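Local coordinates for protein MATE family efflux transporter (Vibrio cholerae, PDB 6IDP) that probably exports drugs and other toxic compounds across the bacterial inner membrane, changing conformation in a proton-dependent way, at residues A264-A268 / E344-L349; L351-V356 / E408-I412; R389-F393 / N418-A424. One frame throughout, in Å; residues are numbered along the deposited sequence.

Contact 1. Residues A264-A268 / E344-L349; sequences AAVAA and EVSQIL
The methyl group of Ala264 covers one face of the Glu344 carboxylate: Ala264 CB stands 3.4 Å from Glu344 CD, nearly along the normal of the carboxylate plane, with both carboxylate oxygens spread around it. An extended chain beyond CG, following chi1 of -171°, carries the group there, so the acid contributes its flat side and its methylenes while no hydrogen bond joins the two segments. This is the only planar side chain that touches across the contact; everything else is aliphatic. Val345 spans one helical turn of the alanine segment with its two methyls. Its CG2 rests 4.0 Å from Ala264 CB, and its CG1 drops onto the backbone one turn later, 3.7 Å from Ala268 N. Ile348 uses two branches in the same manner, CG2 meeting Ala268 CB at 3.7 Å and CD1 reaching along the helix to 3.9 Å from Ala265 CA. Leu349 CD1 comes up against the carbonyl oxygen of Ala268. With little beyond methyl groups on one side, the helix axes approach to 8.3 Å, crossing at -56°. The pair joins the start of helix 263-279 to the start of helix 343-355. Helix 379-435 closes one flank, where Ile407 packs on Ala265 and Ile348 and Phe411 also touches Ile348, while Leu349 leans on Ala336 and Met339 of helix 332-339.

Contact 2. Residues L351-V356 / E408-I412; sequences LHLVIV and EGLFI. With OLC ((2R)-2,3-dihydroxypropyl (9Z)-octadec-9-enoate), chain L; OLC ((2R)-2,3-dihydroxypropyl (9Z)-octadec-9-enoate), chain D; OLC ((2R)-2,3-dihydroxypropyl (9Z)-octadec-9-enoate), chain E.
Phe411 sets CG opposite its carbonyl carbon (chi1 -67°) and His352 sets CG opposite its amide nitrogen (chi1 172°); between them these torsions bring the imidazole edge up to the phenyl face. The result is a T-shaped aromatic pair with centroids 5.3 Å apart and planes at 84°, joining two helices that run in roughly the same direction in the C-terminal half of the MATE fold. The same phenyl face also receives His352 CB, a CH-pi contact 4.1 Å from the ring centroid. The ND1 nitrogen forms the nearest part of the imidazole edge, 3.9 Å from Phe411 CE1; it is buried here and has no hydrogen-bonding partner in the model. At its rim the phenyl ring meets Leu351, whose CG lies in the ring plane and whose CD2 goes on to press against Glu408 CB at 3.5 Å. Ile355 crosses the root of the Phe411 side chain at about a right angle, CD1 lying 3.8 Å from Phe411 CB and CG2 resting on the carbonyl oxygen of Phe411. Trp269 of helix 263-279 packs on Phe411 as well. Outward, the helices face lipid: monoolein chains run past Val354 and Ile412. Ile412 CD1 bridges protein and lipid, meeting Ile355 CG2 at 3.8 Å and C11 of the chain D monoolein at 3.8 Å.

Contact 3. Residues R389-F393 / N418-A424; sequences RLFAF and NIIAGWA. With OLC ((2R)-2,3-dihydroxypropyl (9Z)-octadec-9-enoate), chain T; OLC ((2R)-2,3-dihydroxypropyl (9Z)-octadec-9-enoate), chain G.
Arg389 and Ala421 mark the closest backbone approach, their CA atoms 5.1 Å apart, where the two short helical segments cross steeply at 117° with axes 9.9 Å from each other. Both belong to the helical run 379-435, which doubles back between them, and the turn at 389-393 is wound wider than an alpha helix, in pi fashion. The side chains divide the interface into a polar end and an apolar one. At the polar end the arginine packs its CG on Ala421 CB at 3.5 Å, then bends at chi2 (-97°) so that the guanidinium runs alongside the amide of Asn418. NH2 donates to Asn418 OD1 over 3.1 Å, a nearly straight bond at 167°, with the oxygen lying in the guanidinium plane at its edge. A water closes the ring, accepting from Arg389 NE at 2.7 Å and donating to Asn418 OD1 at 2.8 Å. Two donors thus grip one amide oxygen, while ND2 of the same amide is bonded to Ser359 OG; the amide's rotation is fixed from both ends. Tyr394 adds a cation-pi contact to Arg389. At the apolar end Phe393 lies against the second helix. Ile420 CG2 sits over one face of its ring, 3.8 Å from the centroid, and Phe393 CE2 touches Ala424 CB at 3.7 Å, with Ala421 beside the CD2 corner. On the side of Trp423 there is lipid, C12 of the chain T monoolein lying over the centre of the indole face. The arrangement, with alanines of one segment against a phenylalanine of the other and ordered monoolein chains alongside, is consistent with the packing of the last two membrane-spanning helices in the C-terminal lobe of a MATE transporter.

Contacts 1 and 2 follow one another along helix 343-355, with centres 11 Å apart, and they touch: the carbonyl oxygen of Ile348 lies 3.5 Å from Phe411 CE2, so the phenyl ring of contact 2 also borders the packing of contact 1. The two segments of contact 3 bracket 408-412 along helix 379-435; its centre lies about 17 Å from that of contact 2 and about 25 Å from that of contact 1. Contacts 2 and 3 do not touch, although their nearest atoms come to about 4 Å, and Ser359 serves both, bonding through OG to Val356 O and to Asn418 ND2. Monoolein chains lie along the outer side of contacts 2 and 3.

Contact 1. Residues A264-A268 / E344-L349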
loop_
_atom_site.group_PDB
_atom_site.type_symbol
_atom_site.label_atom_id
_atom_site.label_comp_id
_atom_site.label_asym_id
_atom_site.label_seq_id
_atom_site.Cartn_x
_atom_site.Cartn_y
_atom_site.Cartn_z
ATOM N N ALA A 264 -8.011 -17.795 20.216
ATOM C CA ALA A 264 -7.203 -16.777 20.879
ATOM C C ALA A 264 -5.922 -16.493 20.107
ATOM O O ALA A 264 -5.462 -15.353 20.048
ATOM C CB ALA A 264 -6.877 -17.199 22.296
ATOM N N ALA A 265 -5.344 -17.539 19.527
ATOM C CA ALA A 265 -4.158 -17.388 18.698
ATOM C C ALA A 265 -4.497 -16.590 17.445
ATOM O O ALA A 265 -3.711 -15.750 17.005
ATOM C CB ALA A 265 -3.584 -18.746 18.330
ATOM N N VAL A 266 -5.670 -16.852 16.876
ATOM C CA VAL A 266 -6.125 -16.116 15.701
ATOM C C VAL A 266 -6.299 -14.636 16.039
ATOM O O VAL A 266 -5.865 -13.766 15.288
ATOM C CB VAL A 266 -7.450 -16.682 15.149
ATOM C CG1 VAL A 266 -7.963 -15.820 14.003
ATOM C CG2 VAL A 266 -7.261 -18.117 14.689
ATOM N N ALA A 267 -6.923 -14.363 17.181
ATOM C CA ALA A 267 -7.150 -12.994 17.629
ATOM C C ALA A 267 -5.836 -12.272 17.934
ATOM O O ALA A 267 -5.693 -11.083 17.649
ATOM C CB ALA A 267 -8.053 -12.981 18.854
ATOM N N ALA A 268 -4.884 -12.991 18.517
ATOM C CA ALA A 268 -3.600 -12.402 18.869
ATOM C C ALA A 268 -2.811 -12.034 17.618
ATOM O O ALA A 268 -2.124 -11.013 17.585
ATOM C CB ALA A 268 -2.800 -13.354 19.740
ATOM N N GLU A 344 -5.811 -14.688 27.684
ATOM C CA GLU A 344 -5.306 -15.709 26.778
ATOM C C GLU A 344 -4.759 -15.072 25.501
ATOM O O GLU A 344 -3.724 -15.488 24.983
ATOM C CB GLU A 344 -6.402 -16.719 26.441
ATOM C CG GLU A 344 -5.913 -17.934 25.668
ATOM C CD GLU A 344 -7.037 -18.886 25.300
ATOM O OE1 GLU A 344 -8.198 -18.615 25.677
ATOM O OE2 GLU A 344 -6.762 -19.904 24.631
ATOM N N VAL A 345 -5.455 -14.053 25.005
ATOM C CA VAL A 345 -5.016 -13.358 23.807
ATOM C C VAL A 345 -3.790 -12.494 24.095
ATOM O O VAL A 345 -2.831 -12.489 23.323
ATOM C CB VAL A 345 -6.134 -12.477 23.218
ATOM C CG1 VAL A 345 -5.664 -11.826 21.922
ATOM C CG2 VAL A 345 -7.387 -13.302 22.974
ATOM N N SER A 346 -3.822 -11.777 25.215
ATOM C CA SER A 346 -2.740 -10.858 25.560
ATOM C C SER A 346 -1.436 -11.592 25.872
ATOM O O SER A 346 -0.353 -11.057 25.645
ATOM C CB SER A 346 -3.142 -9.973 26.745
ATOM O OG SER A 346 -3.288 -10.730 27.932
ATOM N N GLN A 347 -1.539 -12.814 26.386
ATOM C CA GLN A 347 -0.351 -13.614 26.669
ATOM C C GLN A 347 0.359 -14.032 25.381
ATOM O O GLN A 347 1.588 -14.011 25.301
ATOM C CB GLN A 347 -0.711 -14.851 27.494
ATOM C CG GLN A 347 -0.947 -14.575 28.973
ATOM C CD GLN A 347 -1.136 -15.850 29.773
ATOM O OE1 GLN A 347 -1.003 -16.952 29.241
ATOM N NE2 GLN A 347 -1.444 -15.708 31.057
ATOM N N ILE A 348 -0.423 -14.414 24.376
ATOM C CA ILE A 348 0.132 -14.818 23.089
ATOM C C ILE A 348 0.640 -13.600 22.321
ATOM O O ILE A 348 1.668 -13.660 21.646
ATOM C CB ILE A 348 -0.912 -15.577 22.243
ATOM C CG1 ILE A 348 -1.368 -16.839 22.980
ATOM C CG2 ILE A 348 -0.340 -15.937 20.880
ATOM C CD1 ILE A 348 -2.417 -17.649 22.232
ATOM N N LEU A 349 -0.080 -12.488 22.442
ATOM C CA LEU A 349 0.331 -11.236 21.818
ATOM C C LEU A 349 1.626 -10.716 22.441
ATOM O O LEU A 349 2.487 -10.182 21.741
ATOM C CB LEU A 349 -0.781 -10.191 21.936
ATOM C CG LEU A 349 -0.486 -8.789 21.400
ATOM C CD1 LEU A 349 -0.120 -8.825 19.916
ATOM C CD2 LEU A 349 -1.675 -7.869 21.646
#

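Contact 2. Residues L351-V356 / E408-I412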
loop_
_atom_site.group_PDB
_atom_site.type_symbol
_atom_site.label_atom_id
_atom_site.label_comp_id
_atom_site.label_asym_id
_atom_site.label_seq_id
_atom_site.Cartn_x
_atom_site.Cartn_y
_atom_site.Cartn_z
ATOM N N LEU A 351 4.017 -12.480 23.485
ATOM C CA LEU A 351 5.078 -13.249 22.849
ATOM C C LEU A 351 5.405 -12.710 21.460
ATOM O O LEU A 351 6.568 -12.629 21.074
ATOM C CB LEU A 351 4.684 -14.723 22.756
ATOM C CG LEU A 351 5.802 -15.661 22.303
ATOM C CD1 LEU A 351 6.968 -15.599 23.276
ATOM C CD2 LEU A 351 5.287 -17.079 22.171
ATOM N N HIS A 352 4.370 -12.346 20.710
ATOM C CA HIS A 352 4.555 -11.811 19.369
ATOM C C HIS A 352 5.394 -10.537 19.401
ATOM O O HIS A 352 6.271 -10.336 18.564
ATOM C CB HIS A 352 3.200 -11.535 18.713
ATOM C CG HIS A 352 3.296 -10.817 17.402
ATOM N ND1 HIS A 352 3.292 -11.475 16.193
ATOM C CD2 HIS A 352 3.397 -9.496 17.116
ATOM C CE1 HIS A 352 3.388 -10.589 15.214
ATOM N NE2 HIS A 352 3.453 -9.386 15.746
ATOM N N LEU A 353 5.125 -9.691 20.389
ATOM C CA LEU A 353 5.738 -8.371 20.472
ATOM C C LEU A 353 7.218 -8.390 20.860
ATOM O O LEU A 353 7.903 -7.376 20.721
ATOM C CB LEU A 353 4.964 -7.503 21.467
ATOM C CG LEU A 353 3.538 -7.141 21.054
ATOM C CD1 LEU A 353 2.899 -6.222 22.084
ATOM C CD2 LEU A 353 3.537 -6.496 19.673
ATOM N N VAL A 354 7.710 -9.527 21.350
ATOM C CA VAL A 354 9.118 -9.632 21.732
ATOM C C VAL A 354 9.925 -10.433 20.717
ATOM O O VAL A 354 11.152 -10.464 20.779
ATOM C CB VAL A 354 9.299 -10.289 23.125
ATOM C CG1 VAL A 354 8.599 -9.480 24.200
ATOM C CG2 VAL A 354 8.802 -11.724 23.117
ATOM N N ILE A 355 9.234 -11.080 19.786
ATOM C CA ILE A 355 9.902 -11.928 18.806
ATOM C C ILE A 355 9.952 -11.293 17.418
ATOM O O ILE A 355 11.020 -11.183 16.819
ATOM C CB ILE A 355 9.214 -13.305 18.699
ATOM C CG1 ILE A 355 9.372 -14.082 20.006
ATOM C CG2 ILE A 355 9.792 -14.109 17.542
ATOM C CD1 ILE A 355 8.735 -15.461 19.983
ATOM N N VAL A 356 8.795 -10.873 16.917
ATOM C CA VAL A 356 8.680 -10.403 15.534
ATOM C C VAL A 356 9.227 -8.988 15.233
ATOM O O VAL A 356 9.880 -8.805 14.204
ATOM C CB VAL A 356 7.206 -10.469 15.072
ATOM C CG1 VAL A 356 7.074 -10.030 13.624
ATOM C CG2 VAL A 356 6.668 -11.881 15.241
ATOM N N GLU A 408 4.429 -20.472 19.289
ATOM C CA GLU A 408 5.682 -19.800 19.606
ATOM C C GLU A 408 6.717 -20.042 18.511
ATOM O O GLU A 408 7.511 -19.159 18.193
ATOM C CB GLU A 408 6.224 -20.261 20.964
ATOM C CG GLU A 408 6.308 -21.764 21.150
ATOM C CD GLU A 408 5.066 -22.352 21.798
ATOM O OE1 GLU A 408 3.994 -21.711 21.742
ATOM O OE2 GLU A 408 5.166 -23.454 22.370
ATOM N N GLY A 409 6.699 -21.240 17.935
ATOM C CA GLY A 409 7.604 -21.573 16.852
ATOM C C GLY A 409 7.245 -20.822 15.588
ATOM O O GLY A 409 8.115 -20.469 14.793
ATOM N N LEU A 410 5.953 -20.573 15.407
ATOM C CA LEU A 410 5.472 -19.824 14.256
ATOM C C LEU A 410 5.994 -18.386 14.296
ATOM O O LEU A 410 6.372 -17.829 13.264
ATOM C CB LEU A 410 3.942 -19.855 14.202
ATOM C CG LEU A 410 3.241 -19.293 12.965
ATOM C CD1 LEU A 410 1.991 -20.101 12.650
ATOM C CD2 LEU A 410 2.883 -17.835 13.173
ATOM N N PHE A 411 6.015 -17.789 15.486
ATOM C CA PHE A 411 6.554 -16.441 15.648
ATOM C C PHE A 411 8.043 -16.414 15.307
ATOM O O PHE A 411 8.525 -15.475 14.678
ATOM C CB PHE A 411 6.330 -15.925 17.073
ATOM C CG PHE A 411 4.884 -15.691 17.419
ATOM C CD1 PHE A 411 3.942 -15.482 16.426
ATOM C CD2 PHE A 411 4.470 -15.675 18.742
ATOM C CE1 PHE A 411 2.611 -15.264 16.746
ATOM C CE2 PHE A 411 3.145 -15.456 19.067
ATOM C CZ PHE A 411 2.214 -15.252 18.069
ATOM N N ILE A 412 8.763 -17.451 15.728
ATOM C CA ILE A 412 10.178 -17.592 15.404
ATOM C C ILE A 412 10.371 -17.716 13.894
ATOM O O ILE A 412 11.316 -17.156 13.327
ATOM C CB ILE A 412 10.804 -18.820 16.104
ATOM C CG1 ILE A 412 10.702 -18.681 17.622
ATOM C CG2 ILE A 412 12.260 -18.993 15.696
ATOM C CD1 ILE A 412 11.471 -17.505 18.181
HETATM C C18 OLC L . 13.804 -23.193 18.018
HETATM C C10 OLC L . 13.309 -22.761 10.548
HETATM C C17 OLC L . 12.296 -23.175 18.148
HETATM C C11 OLC L . 12.591 -21.531 11.061
HETATM C C16 OLC L . 11.678 -22.468 16.960
HETATM C C12 OLC L . 11.554 -21.925 12.093
HETATM C C15 OLC L . 12.129 -23.121 15.669
HETATM C C13 OLC L . 12.209 -22.678 13.231
HETATM C C14 OLC L . 11.401 -22.493 14.497
HETATM C C18 OLC D . 15.632 -6.740 21.426
HETATM C C10 OLC D . 13.449 -15.615 21.059
HETATM C C9 OLC D . 14.237 -16.464 21.749
HETATM C C17 OLC D . 14.844 -7.840 20.751
HETATM C C11 OLC D . 13.901 -15.077 19.716
HETATM C C16 OLC D . 15.580 -9.158 20.875
HETATM C C12 OLC D . 14.940 -13.995 19.916
HETATM C C15 OLC D . 14.585 -10.284 20.704
HETATM C C13 OLC D . 14.258 -12.668 20.176
HETATM C C14 OLC D . 15.294 -11.585 20.393
HETATM C C8 OLC E . 7.527 -10.625 30.500
HETATM C C7 OLC E . 8.779 -9.953 29.980
HETATM C C6 OLC E . 9.587 -10.913 29.132
HETATM C C5 OLC E . 10.783 -10.180 28.562
HETATM C C4 OLC E . 10.955 -10.512 27.094
HETATM C C3 OLC E . 11.259 -11.986 26.924
HETATM C C2 OLC E . 11.821 -12.220 25.538
HETATM C C1 OLC E . 12.427 -13.604 25.455
#

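Contact 3. Residues R389-F393 / N418-A424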
loop_
_atom_site.group_PDB
_atom_site.type_symbol
_atom_site.label_atom_id
_atom_site.label_comp_id
_atom_site.label_asym_id
_atom_site.label_seq_id
_atom_site.Cartn_x
_atom_site.Cartn_y
_atom_site.Cartn_z
ATOM N N ARG A 389 10.109 -13.662 -1.080
ATOM C CA ARG A 389 9.781 -13.312 0.294
ATOM C C ARG A 389 8.616 -14.156 0.797
ATOM O O ARG A 389 8.637 -14.655 1.919
ATOM C CB ARG A 389 9.441 -11.823 0.403
ATOM C CG ARG A 389 9.255 -11.325 1.829
ATOM C CD ARG A 389 7.795 -11.271 2.247
ATOM N NE ARG A 389 7.657 -11.245 3.701
ATOM C CZ ARG A 389 6.530 -10.954 4.341
ATOM N NH1 ARG A 389 5.436 -10.649 3.658
ATOM N NH2 ARG A 389 6.500 -10.959 5.669
ATOM N N LEU A 390 7.613 -14.326 -0.054
ATOM C CA LEU A 390 6.397 -15.023 0.327
ATOM C C LEU A 390 6.541 -16.535 0.373
ATOM O O LEU A 390 6.352 -17.161 1.415
ATOM C CB LEU A 390 5.267 -14.663 -0.637
ATOM C CG LEU A 390 4.010 -14.102 0.023
ATOM C CD1 LEU A 390 3.864 -14.677 1.424
ATOM C CD2 LEU A 390 4.056 -12.576 0.057
ATOM N N PHE A 391 6.868 -17.118 -0.772
ATOM C CA PHE A 391 6.742 -18.558 -0.949
ATOM C C PHE A 391 8.026 -19.327 -0.659
ATOM O O PHE A 391 7.981 -20.527 -0.396
ATOM C CB PHE A 391 6.252 -18.859 -2.369
ATOM C CG PHE A 391 4.914 -18.251 -2.682
ATOM C CD1 PHE A 391 3.755 -18.787 -2.143
ATOM C CD2 PHE A 391 4.815 -17.145 -3.510
ATOM C CE1 PHE A 391 2.522 -18.231 -2.424
ATOM C CE2 PHE A 391 3.582 -16.586 -3.797
ATOM C CZ PHE A 391 2.435 -17.131 -3.252
ATOM N N ALA A 392 9.164 -18.642 -0.705
ATOM C CA ALA A 392 10.444 -19.299 -0.453
ATOM C C ALA A 392 10.885 -19.154 1.003
ATOM O O ALA A 392 11.505 -20.060 1.564
ATOM C CB ALA A 392 11.519 -18.748 -1.383
ATOM N N PHE A 393 10.556 -18.019 1.613
ATOM C CA PHE A 393 11.082 -17.682 2.933
ATOM C C PHE A 393 10.022 -17.634 4.035
ATOM O O PHE A 393 10.087 -18.402 4.994
ATOM C CB PHE A 393 11.813 -16.339 2.863
ATOM C CG PHE A 393 12.882 -16.291 1.813
ATOM C CD1 PHE A 393 13.730 -17.369 1.624
ATOM C CD2 PHE A 393 13.026 -15.177 1.003
ATOM C CE1 PHE A 393 14.713 -17.333 0.654
ATOM C CE2 PHE A 393 14.005 -15.134 0.027
ATOM C CZ PHE A 393 14.850 -16.213 -0.146
ATOM N N ASN A 418 11.553 -13.184 7.788
ATOM C CA ASN A 418 11.708 -11.768 7.481
ATOM C C ASN A 418 13.167 -11.374 7.291
ATOM O O ASN A 418 13.501 -10.624 6.375
ATOM C CB ASN A 418 11.080 -10.910 8.579
ATOM C CG ASN A 418 9.565 -10.902 8.518
ATOM O OD1 ASN A 418 8.974 -11.250 7.497
ATOM N ND2 ASN A 418 8.929 -10.497 9.611
ATOM N N ILE A 419 14.031 -11.887 8.160
ATOM C CA ILE A 419 15.452 -11.574 8.111
ATOM C C ILE A 419 16.095 -12.100 6.834
ATOM O O ILE A 419 16.853 -11.385 6.171
ATOM C CB ILE A 419 16.184 -12.150 9.332
ATOM C CG1 ILE A 419 15.833 -11.333 10.577
ATOM C CG2 ILE A 419 17.696 -12.165 9.105
ATOM C CD1 ILE A 419 16.512 -11.817 11.836
ATOM N N ILE A 420 15.782 -13.346 6.492
ATOM C CA ILE A 420 16.288 -13.953 5.269
ATOM C C ILE A 420 15.815 -13.175 4.041
ATOM O O ILE A 420 16.598 -12.894 3.135
ATOM C CB ILE A 420 15.849 -15.428 5.148
ATOM C CG1 ILE A 420 16.476 -16.263 6.268
ATOM C CG2 ILE A 420 16.235 -15.991 3.792
ATOM C CD1 ILE A 420 16.197 -17.749 6.158
ATOM N N ALA A 421 14.536 -12.813 4.035
ATOM C CA ALA A 421 13.931 -12.096 2.917
ATOM C C ALA A 421 14.585 -10.738 2.673
ATOM O O ALA A 421 14.807 -10.347 1.525
ATOM C CB ALA A 421 12.445 -11.923 3.156
ATOM N N GLY A 422 14.878 -10.019 3.753
ATOM C CA GLY A 422 15.512 -8.717 3.649
ATOM C C GLY A 422 16.929 -8.817 3.117
ATOM O O GLY A 422 17.363 -8.002 2.299
ATOM N N TRP A 423 17.652 -9.826 3.590
ATOM C CA TRP A 423 19.010 -10.079 3.142
ATOM C C TRP A 423 19.012 -10.475 1.668
ATOM O O TRP A 423 19.854 -10.020 0.891
ATOM C CB TRP A 423 19.655 -11.162 4.012
ATOM C CG TRP A 423 21.066 -11.507 3.640
ATOM C CD1 TRP A 423 21.549 -12.744 3.318
ATOM C CD2 TRP A 423 22.179 -10.608 3.555
ATOM N NE1 TRP A 423 22.891 -12.671 3.040
ATOM C CE2 TRP A 423 23.303 -11.371 3.176
ATOM C CE3 TRP A 423 22.336 -9.234 3.762
ATOM C CZ2 TRP A 423 24.564 -10.805 3.000
ATOM C CZ3 TRP A 423 23.588 -8.675 3.585
ATOM C CH2 TRP A 423 24.685 -9.458 3.207
ATOM N N ALA A 424 18.050 -11.311 1.287
ATOM C CA ALA A 424 17.908 -11.748 -0.098
ATOM C C ALA A 424 17.557 -10.583 -1.017
ATOM O O ALA A 424 18.031 -10.510 -2.151
ATOM C CB ALA A 424 16.851 -12.834 -0.203
HETATM C C18 OLC T . 20.377 -8.565 10.354
HETATM C C17 OLC T . 20.401 -9.644 9.292
HETATM C C16 OLC T . 21.500 -9.348 8.293
HETATM C C12 OLC T . 23.839 -12.071 6.569
HETATM C C15 OLC T . 21.466 -10.365 7.171
HETATM C C13 OLC T . 22.431 -12.603 6.731
HETATM C C14 OLC T . 21.683 -11.754 7.735
HETATM C C18 OLC G . 18.852 -6.960 7.356
HETATM C C10 OLC G . 23.182 -0.256 3.416
HETATM C C9 OLC G . 24.207 0.559 3.742
HETATM C C17 OLC G . 19.179 -7.462 5.967
HETATM C C11 OLC G . 23.269 -1.731 3.744
HETATM C C16 OLC G . 19.250 -6.295 5.004
HETATM C C12 OLC G . 21.905 -2.382 3.641
HETATM C C15 OLC G . 20.633 -5.678 5.020
HETATM C C13 OLC G . 22.009 -3.824 4.094
HETATM C C14 OLC G . 20.630 -4.447 4.136
HETATM O O HOH W 1 9.501 -12.645 5.139
#